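Local coordinates for protein hydrolase (Thermococcus thioreducens, PDB 6IAH) that is a magnesium-binding phosphatase of the haloacid dehalogenase superfamily with broad substrate specificity, probably including phosphoglycolate among its substrates, at residues A[1-13]-A[185-199]. Sequence-based numbering, arbitrary orientation. Where two conformers were deposited one is given.
Sequences MWIVFDVDGVLID and LWELVRGEPGVYIGD. With MG (magnesium ion), chain B.
Strands 2-5 and 194-198 run parallel, their axes 4.7 Å apart at closest and 19° from aligned, joined by five backbone hydrogen bonds from Trp2 N to Pro193 O through Asp6 N to Ile197 O. They are neighbours within a five-stranded parallel sheet. Helix 185-189 packs over the face that carries Trp2, Val4 and Tyr196. Val189 CG1 sits over one face of the indole, 3.6 Å from the centroid of the Trp2 five-membered ring, a CH-pi contact. At the ring's edge, Trp2 NE1 donates to Glu192 OE1 at 2.7 Å. The bond is bent, 140° at the hydrogen, and meets OE1 from above the carboxylate plane. With an alanine in place of Trp2, Glu192 OE1 would probably lose this donor and a gap would be likely to open under Val189. Val4 CG1, anti to the backbone N (chi1 -168°), touches the edge of the Tyr196 ring at CD1, 3.6 Å away, and also reaches Leu188 CD1 on the helix. The Tyr196 hydroxyl is hydrogen-bonded to Val149 O and Lys179 NZ. On the other face of the sheet, Ile3 lies beside Val195, and Phe5 beside Ile197, pointing the same way.

At the C-terminal ends of the strands lies the magnesium site. Asp6 OD2 binds the ion at 1.9 Å, Asp199 OD1 at 2.0 Å and the backbone Asp8 O at 2.1 Å. Three waters complete six ligands. Asp6 OD1 pairs with Lys179 in a salt bridge, while OD2 goes to the metal. Asp6, Asp8 and Val10 fit the HAD-type DxDx(T/V) pattern. The strand pairing thus brings the carboxylates of Asp6 and Asp199, far apart in sequence, onto one metal, whose positive charge probably offsets their mutual repulsion.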
loop_
_atom_site.group_PDB
_atom_site.type_symbol
_atom_site.label_atom_id
_atom_site.label_comp_id
_atom_site.label_asym_id
_atom_site.label_seq_id
_atom_site.Cartn_x
_atom_site.Cartn_y
_atom_site.Cartn_z
ATOM N N MET A 1 -21.729 -15.184 5.561
ATOM C CA MET A 1 -20.430 -15.410 4.919
ATOM C C MET A 1 -19.698 -14.074 4.951
ATOM O O MET A 1 -20.331 -13.017 4.785
ATOM C CB MET A 1 -20.636 -15.899 3.460
ATOM C CG MET A 1 -21.509 -17.148 3.305
ATOM S SD MET A 1 -20.713 -18.681 3.848
ATOM C CE MET A 1 -19.404 -18.779 2.613
ATOM N N TRP A 2 -18.374 -14.116 5.137
ATOM C CA TRP A 2 -17.522 -12.908 5.126
ATOM C C TRP A 2 -17.105 -12.590 3.712
ATOM O O TRP A 2 -16.762 -13.488 2.990
ATOM C CB TRP A 2 -16.268 -13.141 5.928
ATOM C CG TRP A 2 -16.430 -12.955 7.442
ATOM C CD1 TRP A 2 -16.734 -13.912 8.321
ATOM C CD2 TRP A 2 -16.260 -11.746 8.206
ATOM N NE1 TRP A 2 -16.766 -13.408 9.587
ATOM C CE2 TRP A 2 -16.507 -12.067 9.547
ATOM C CE3 TRP A 2 -15.932 -10.433 7.895
ATOM C CZ2 TRP A 2 -16.401 -11.124 10.565
ATOM C CZ3 TRP A 2 -15.785 -9.516 8.894
ATOM C CH2 TRP A 2 -16.037 -9.843 10.221
ATOM N N ILE A 3 -17.152 -11.325 3.346
ATOM C CA ILE A 3 -16.394 -10.821 2.205
ATOM C C ILE A 3 -15.363 -9.801 2.796
ATOM O O ILE A 3 -15.720 -8.767 3.334
ATOM C CB ILE A 3 -17.278 -10.185 1.151
ATOM C CG1 ILE A 3 -18.338 -11.187 0.625
ATOM C CG2 ILE A 3 -16.456 -9.615 0.012
ATOM C CD1 ILE A 3 -19.352 -10.573 -0.281
ATOM N N VAL A 4 -14.093 -10.146 2.671
ATOM C CA VAL A 4 -12.971 -9.380 3.187
ATOM C C VAL A 4 -12.186 -8.842 2.018
ATOM O O VAL A 4 -11.925 -9.571 1.062
ATOM C CB VAL A 4 -12.121 -10.191 4.092
ATOM C CG1 VAL A 4 -11.131 -9.297 4.852
ATOM C CG2 VAL A 4 -13.004 -10.889 5.140
ATOM N N PHE A 5 -11.827 -7.580 2.111
ATOM C CA PHE A 5 -11.149 -6.880 0.995
ATOM C C PHE A 5 -9.752 -6.393 1.437
ATOM O O PHE A 5 -9.506 -5.966 2.587
ATOM C CB PHE A 5 -11.920 -5.612 0.578
ATOM C CG PHE A 5 -13.374 -5.795 0.371
ATOM C CD1 PHE A 5 -13.854 -6.194 -0.869
ATOM C CD2 PHE A 5 -14.291 -5.473 1.408
ATOM C CE1 PHE A 5 -15.212 -6.335 -1.072
ATOM C CE2 PHE A 5 -15.648 -5.612 1.210
ATOM C CZ PHE A 5 -16.115 -6.027 -0.057
ATOM N N ASP A 6 -8.837 -6.438 0.489
ATOM C CA ASP A 6 -7.704 -5.522 0.435
ATOM C C ASP A 6 -8.260 -4.143 0.049
ATOM O O ASP A 6 -9.348 -4.042 -0.527
ATOM C CB ASP A 6 -6.697 -6.024 -0.631
ATOM C CG ASP A 6 -5.424 -5.148 -0.750
ATOM O OD1 ASP A 6 -4.883 -4.658 0.261
ATOM O OD2 ASP A 6 -4.980 -4.964 -1.897
ATOM N N VAL A 7 -7.519 -3.085 0.353
ATOM C CA VAL A 7 -7.919 -1.739 -0.039
ATOM C C VAL A 7 -7.216 -1.372 -1.337
ATOM O O VAL A 7 -7.882 -1.184 -2.345
ATOM C CB VAL A 7 -7.636 -0.741 1.062
ATOM C CG1 VAL A 7 -7.976 0.679 0.658
ATOM C CG2 VAL A 7 -8.407 -1.104 2.300
ATOM N N ASP A 8 -5.904 -1.290 -1.326
ATOM C CA ASP A 8 -5.165 -0.688 -2.483
ATOM C C ASP A 8 -5.116 -1.648 -3.668
ATOM O O ASP A 8 -4.605 -2.742 -3.544
ATOM C CB ASP A 8 -3.726 -0.311 -2.054
ATOM C CG ASP A 8 -3.670 0.857 -1.011
ATOM O OD1 ASP A 8 -4.702 1.464 -0.627
ATOM O OD2 ASP A 8 -2.540 1.201 -0.580
ATOM N N GLY A 9 -5.613 -1.219 -4.822
ATOM C CA GLY A 9 -5.694 -2.030 -6.013
ATOM C C GLY A 9 -7.014 -2.814 -6.095
ATOM O O GLY A 9 -7.236 -3.480 -7.113
ATOM N N VAL A 10 -7.851 -2.793 -5.030
ATOM C CA VAL A 10 -9.129 -3.504 -4.999
ATOM C C VAL A 10 -10.265 -2.493 -4.792
ATOM O O VAL A 10 -11.106 -2.320 -5.683
ATOM C CB VAL A 10 -9.154 -4.584 -3.883
ATOM C CG1 VAL A 10 -10.543 -5.159 -3.706
ATOM C CG2 VAL A 10 -8.156 -5.703 -4.189
ATOM N N LEU A 11 -10.355 -1.865 -3.611
ATOM C CA LEU A 11 -11.367 -0.808 -3.379
ATOM C C LEU A 11 -10.958 0.552 -3.934
ATOM O O LEU A 11 -11.836 1.335 -4.284
ATOM C CB LEU A 11 -11.688 -0.658 -1.902
ATOM C CG LEU A 11 -12.118 -1.974 -1.230
ATOM C CD1 LEU A 11 -12.323 -1.828 0.287
ATOM C CD2 LEU A 11 -13.366 -2.573 -1.857
ATOM N N ILE A 12 -9.654 0.857 -3.892
ATOM C CA ILE A 12 -9.109 2.184 -4.244
ATOM C C ILE A 12 -7.976 2.017 -5.244
ATOM O O ILE A 12 -7.071 1.151 -5.055
ATOM C CB ILE A 12 -8.561 2.908 -2.989
ATOM C CG1 ILE A 12 -9.743 3.289 -2.077
ATOM C CG2 ILE A 12 -7.826 4.187 -3.362
ATOM C CD1 ILE A 12 -9.345 3.821 -0.719
ATOM N N ASP A 13 -8.017 2.832 -6.300
ATOM C CA ASP A 13 -6.916 2.928 -7.261
ATOM C C ASP A 13 -6.009 3.998 -6.676
ATOM O O ASP A 13 -6.408 5.191 -6.620
ATOM C CB ASP A 13 -7.436 3.368 -8.617
ATOM C CG ASP A 13 -6.347 3.589 -9.659
ATOM O OD1 ASP A 13 -5.129 3.574 -9.419
ATOM O OD2 ASP A 13 -6.764 3.810 -10.807
ATOM N N LEU A 185 -6.205 -12.471 9.190
ATOM C CA LEU A 185 -7.476 -12.882 8.695
ATOM C C LEU A 185 -8.216 -13.568 9.841
ATOM O O LEU A 185 -9.420 -13.328 10.047
ATOM C CB LEU A 185 -7.306 -13.790 7.457
ATOM C CG LEU A 185 -8.611 -14.164 6.717
ATOM C CD1 LEU A 185 -9.595 -13.013 6.371
ATOM C CD2 LEU A 185 -8.206 -14.957 5.455
ATOM N N TRP A 186 -7.517 -14.372 10.620
ATOM C CA TRP A 186 -8.155 -15.027 11.763
ATOM C C TRP A 186 -8.724 -14.015 12.730
ATOM O O TRP A 186 -9.815 -14.192 13.260
ATOM C CB TRP A 186 -7.163 -15.917 12.492
ATOM C CG TRP A 186 -7.724 -16.500 13.716
ATOM C CD1 TRP A 186 -7.605 -16.015 14.978
ATOM C CD2 TRP A 186 -8.552 -17.661 13.794
ATOM N NE1 TRP A 186 -8.288 -16.839 15.854
ATOM C CE2 TRP A 186 -8.865 -17.862 15.145
ATOM C CE3 TRP A 186 -9.010 -18.578 12.853
ATOM C CZ2 TRP A 186 -9.642 -18.951 15.583
ATOM C CZ3 TRP A 186 -9.775 -19.672 13.287
ATOM C CH2 TRP A 186 -10.082 -19.845 14.635
ATOM N N GLU A 187 -7.971 -12.943 12.954
ATOM C CA GLU A 187 -8.425 -11.822 13.768
ATOM C C GLU A 187 -9.848 -11.369 13.447
ATOM O O GLU A 187 -10.635 -11.095 14.346
ATOM C CB GLU A 187 -7.467 -10.621 13.588
ATOM C CG GLU A 187 -7.659 -9.473 14.577
ATOM C CD GLU A 187 -7.660 -9.952 16.030
ATOM O OE1 GLU A 187 -7.040 -11.030 16.293
ATOM O OE2 GLU A 187 -8.330 -9.285 16.880
ATOM N N LEU A 188 -10.153 -11.254 12.162
ATOM C CA LEU A 188 -11.454 -10.835 11.703
ATOM C C LEU A 188 -12.476 -11.967 11.748
ATOM O O LEU A 188 -13.540 -11.810 12.326
ATOM C CB LEU A 188 -11.398 -10.327 10.262
ATOM C CG LEU A 188 -11.157 -8.872 9.950
ATOM C CD1 LEU A 188 -11.527 -8.673 8.493
ATOM C CD2 LEU A 188 -11.970 -7.989 10.892
ATOM N N VAL A 189 -12.173 -13.070 11.054
ATOM C CA VAL A 189 -13.188 -14.070 10.740
ATOM C C VAL A 189 -13.320 -15.163 11.804
ATOM O O VAL A 189 -14.350 -15.781 11.876
ATOM C CB VAL A 189 -13.057 -14.648 9.331
ATOM C CG1 VAL A 189 -13.005 -13.517 8.293
ATOM C CG2 VAL A 189 -11.824 -15.562 9.153
ATOM N N ARG A 190 -12.285 -15.408 12.603
ATOM C CA ARG A 190 -12.322 -16.424 13.658
ATOM C C ARG A 190 -12.895 -17.818 13.208
ATOM O O ARG A 190 -13.733 -18.393 13.853
ATOM C CB ARG A 190 -13.107 -15.851 14.826
ATOM C CG ARG A 190 -12.570 -14.537 15.371
ATOM C CD ARG A 190 -11.240 -14.713 16.097
ATOM N NE ARG A 190 -10.612 -13.436 16.472
ATOM C CZ ARG A 190 -10.681 -12.833 17.667
ATOM N NH1 ARG A 190 -11.386 -13.352 18.670
ATOM N NH2 ARG A 190 -10.039 -11.682 17.862
ATOM N N GLY A 191 -12.462 -18.283 12.047
ATOM C CA GLY A 191 -12.868 -19.570 11.498
ATOM C C GLY A 191 -14.188 -19.633 10.743
ATOM O O GLY A 191 -14.577 -20.691 10.313
ATOM N N GLU A 192 -14.889 -18.523 10.601
ATOM C CA GLU A 192 -16.124 -18.493 9.876
ATOM C C GLU A 192 -15.728 -18.392 8.401
ATOM O O GLU A 192 -14.648 -17.856 8.064
ATOM C CB GLU A 192 -16.998 -17.296 10.232
ATOM C CG GLU A 192 -17.369 -17.167 11.703
ATOM C CD GLU A 192 -17.885 -15.784 12.053
ATOM O OE1 GLU A 192 -18.228 -14.981 11.153
ATOM O OE2 GLU A 192 -17.940 -15.473 13.253
ATOM N N PRO A 193 -16.603 -18.889 7.534
ATOM C CA PRO A 193 -16.256 -18.967 6.133
ATOM C C PRO A 193 -16.315 -17.658 5.441
ATOM O O PRO A 193 -17.018 -16.762 5.852
ATOM C CB PRO A 193 -17.330 -19.850 5.548
ATOM C CG PRO A 193 -17.984 -20.494 6.731
ATOM C CD PRO A 193 -17.920 -19.489 7.791
ATOM N N GLY A 194 -15.668 -17.611 4.308
ATOM C CA GLY A 194 -15.660 -16.380 3.544
ATOM C C GLY A 194 -14.695 -16.398 2.410
ATOM O O GLY A 194 -14.113 -17.448 2.049
ATOM N N VAL A 195 -14.519 -15.195 1.860
ATOM C CA VAL A 195 -13.608 -14.959 0.768
ATOM C C VAL A 195 -12.793 -13.664 1.015
ATOM O O VAL A 195 -13.325 -12.700 1.597
ATOM C CB VAL A 195 -14.371 -14.885 -0.568
ATOM C CG1 VAL A 195 -15.449 -13.808 -0.575
ATOM C CG2 VAL A 195 -13.419 -14.730 -1.771
ATOM N N TYR A 196 -11.527 -13.668 0.554
ATOM C CA TYR A 196 -10.675 -12.500 0.556
ATOM C C TYR A 196 -10.502 -12.080 -0.877
ATOM O O TYR A 196 -10.163 -12.906 -1.691
ATOM C CB TYR A 196 -9.302 -12.776 1.171
ATOM C CG TYR A 196 -8.501 -11.518 1.424
ATOM C CD1 TYR A 196 -8.816 -10.653 2.477
ATOM C CD2 TYR A 196 -7.440 -11.145 0.585
ATOM C CE1 TYR A 196 -8.091 -9.475 2.677
ATOM C CE2 TYR A 196 -6.695 -9.985 0.795
ATOM C CZ TYR A 196 -7.027 -9.138 1.822
ATOM O OH TYR A 196 -6.310 -7.963 2.002
ATOM N N ILE A 197 -10.670 -10.787 -1.137
ATOM C CA ILE A 197 -10.467 -10.173 -2.498
ATOM C C ILE A 197 -9.182 -9.360 -2.497
ATOM O O ILE A 197 -9.112 -8.361 -1.772
ATOM C CB ILE A 197 -11.634 -9.238 -2.855
ATOM C CG1 ILE A 197 -13.007 -9.811 -2.474
ATOM C CG2 ILE A 197 -11.539 -8.810 -4.331
ATOM C CD1 ILE A 197 -13.272 -11.205 -2.952
ATOM N N GLY A 198 -8.171 -9.805 -3.292
ATOM C CA GLY A 198 -6.854 -9.190 -3.368
ATOM C C GLY A 198 -6.570 -8.823 -4.833
ATOM O O GLY A 198 -7.344 -9.169 -5.698
ATOM N N ASP A 199 -5.507 -8.069 -5.019
ATOM C CA ASP A 199 -4.958 -7.737 -6.371
ATOM C C ASP A 199 -3.526 -8.296 -6.586
ATOM O O ASP A 199 -3.042 -8.232 -7.661
ATOM C CB ASP A 199 -5.022 -6.235 -6.583
ATOM C CG ASP A 199 -4.085 -5.450 -5.679
ATOM O OD1 ASP A 199 -4.115 -5.568 -4.414
ATOM O OD2 ASP A 199 -3.298 -4.655 -6.226
HETATM MG MG MG B . -3.436 -4.408 -2.886
HETATM O O HOH W 1 -2.635 -3.435 -1.334
HETATM O O HOH W 2 -2.095 -3.620 -4.132
HETATM O O HOH W 3 -2.409 -6.184 -2.395
#